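Local coordinates for diaminopimelate decarboxylase (Phaeodactylum tricornutum, PDB 7JPJ), which decarboxylates diaminopimelate in lysine biosynthesis with the help of pyridoxal 5'-phosphate, shows substrate promiscuity and works as an obligate dimer, at the interface of chains A and B. Sequence-based numbering; all coordinates share one arbitrary frame. Chains: chain A/B, Diaminopimelate decarboxylase.

The interface of chains A and B. Residues chain A 162-163, 170-171; chain B 305-307, 309, 373.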
# COMPACT_ATOMS: atom_id res chain seq x y z
N PHE A 162 -26.05 4.86 -2.90
CA PHE A 162 -24.96 4.08 -3.55
C PHE A 162 -24.33 3.15 -2.51
O PHE A 162 -24.10 3.58 -1.37
CB PHE A 162 -23.89 5.01 -4.09
CG PHE A 162 -23.92 5.23 -5.58
CD1 PHE A 162 -24.69 4.42 -6.40
CD2 PHE A 162 -23.19 6.25 -6.16
CE1 PHE A 162 -24.72 4.62 -7.77
CE2 PHE A 162 -23.23 6.46 -7.53
CZ PHE A 162 -23.99 5.64 -8.33
N SER A 163 -24.04 1.92 -2.91
CA SER A 163 -23.44 0.94 -2.01
C SER A 163 -21.95 1.26 -1.88
O SER A 163 -21.15 0.87 -2.73
CB SER A 163 -23.67 -0.48 -2.52
OG SER A 163 -23.41 -1.44 -1.51
N PRO A 170 -25.74 -2.71 5.33
CA PRO A 170 -25.89 -3.76 4.31
C PRO A 170 -24.71 -3.87 3.36
O PRO A 170 -24.56 -4.90 2.70
CB PRO A 170 -27.17 -3.36 3.57
CG PRO A 170 -27.29 -1.89 3.79
CD PRO A 170 -26.72 -1.62 5.15
N SER A 171 -23.86 -2.85 3.27
CA SER A 171 -22.70 -2.86 2.40
C SER A 171 -21.42 -3.28 3.12
O SER A 171 -20.33 -3.09 2.58
CB SER A 171 -22.50 -1.48 1.77
OG SER A 171 -23.61 -1.14 0.95
N ASN B 305 -29.79 -2.71 -1.08
CA ASN B 305 -28.36 -2.79 -1.35
C ASN B 305 -27.68 -3.84 -0.48
O ASN B 305 -26.58 -3.64 0.04
CB ASN B 305 -27.68 -1.43 -1.18
CG ASN B 305 -28.31 -0.35 -2.05
OD1 ASN B 305 -29.20 -0.64 -2.86
ND2 ASN B 305 -27.85 0.88 -1.89
N SER B 306 -28.33 -4.99 -0.33
CA SER B 306 -27.73 -6.13 0.34
C SER B 306 -26.85 -6.90 -0.64
O SER B 306 -27.00 -6.80 -1.86
CB SER B 306 -28.80 -7.05 0.92
OG SER B 306 -29.59 -7.62 -0.10
N HIS B 307 -25.93 -7.69 -0.10
CA HIS B 307 -24.95 -8.38 -0.92
C HIS B 307 -24.61 -9.74 -0.31
O HIS B 307 -24.88 -10.00 0.86
CB HIS B 307 -23.67 -7.57 -1.10
CG HIS B 307 -23.88 -6.24 -1.76
ND1 HIS B 307 -23.77 -6.06 -3.12
CD2 HIS B 307 -24.17 -5.02 -1.24
CE1 HIS B 307 -24.00 -4.80 -3.42
NE2 HIS B 307 -24.25 -4.15 -2.30
N PHE B 309 -21.13 -11.85 0.30
CA PHE B 309 -19.71 -11.55 0.41
C PHE B 309 -18.89 -12.83 0.43
O PHE B 309 -19.27 -13.81 1.08
CB PHE B 309 -19.41 -10.73 1.67
CG PHE B 309 -20.07 -9.38 1.69
CD1 PHE B 309 -21.36 -9.23 2.16
CD2 PHE B 309 -19.39 -8.26 1.23
CE1 PHE B 309 -21.96 -7.99 2.18
CE2 PHE B 309 -19.98 -7.02 1.24
CZ PHE B 309 -21.27 -6.88 1.72
N LEU B 373 -19.07 -0.55 -4.21
CA LEU B 373 -19.15 -1.99 -4.42
C LEU B 373 -19.69 -2.30 -5.80
O LEU B 373 -20.55 -1.57 -6.32
CB LEU B 373 -20.03 -2.64 -3.35
CG LEU B 373 -19.44 -3.01 -1.99
CD1 LEU B 373 -18.84 -1.81 -1.29
CD2 LEU B 373 -20.51 -3.65 -1.11
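The hydroxyl of A:Ser163 is gripped from both chains: its OG hydrogen-bonds to NE2 of the B:His307 imidazole at 2.9 Å and, within its own chain, to the hydroxyl OG of A:Ser171. A serine suits this place because a hydroxyl can give one hydrogen bond while accepting another; the donors are not settled. With OG anti to the backbone N (chi1 -165°), the hydroxyl of A:Ser163 reaches the tip of the imidazole. The histidine supplies a nitrogen on a flat, rigid ring, while the backbone carbonyl O of A:Pro170 lies in the ring plane at its edge, 4.0 Å from CD2 of B:His307. The branched end of B:Leu373 lets its methyl CD2 lie over one face, toward the rim, and come within 3.7 Å of A:Ser163 OG. An alanine in place of B:His307 would probably leave the A:Ser163 hydroxyl without its mate across the interface and open a gap beside the leucine methyl.

The backbone O of A:Ser163 also accepts a hydrogen bond from N of B:Leu373 at 2.9 Å. Farther along, CB of the compact A:Pro170 ring makes a van der Waals contact with the backbone carbonyl O of B:Asn305 at 3.6 Å; asparagine tolerates the positive phi (57°) there.

Loop residues of chain A thus meet the loop leading into strand 308-312 and the short strand at B:Leu373; the patch centre lies about 17 Å from B:Cys357, the likely proton donor of the active site, and has a two-fold twin within the obligate dimer.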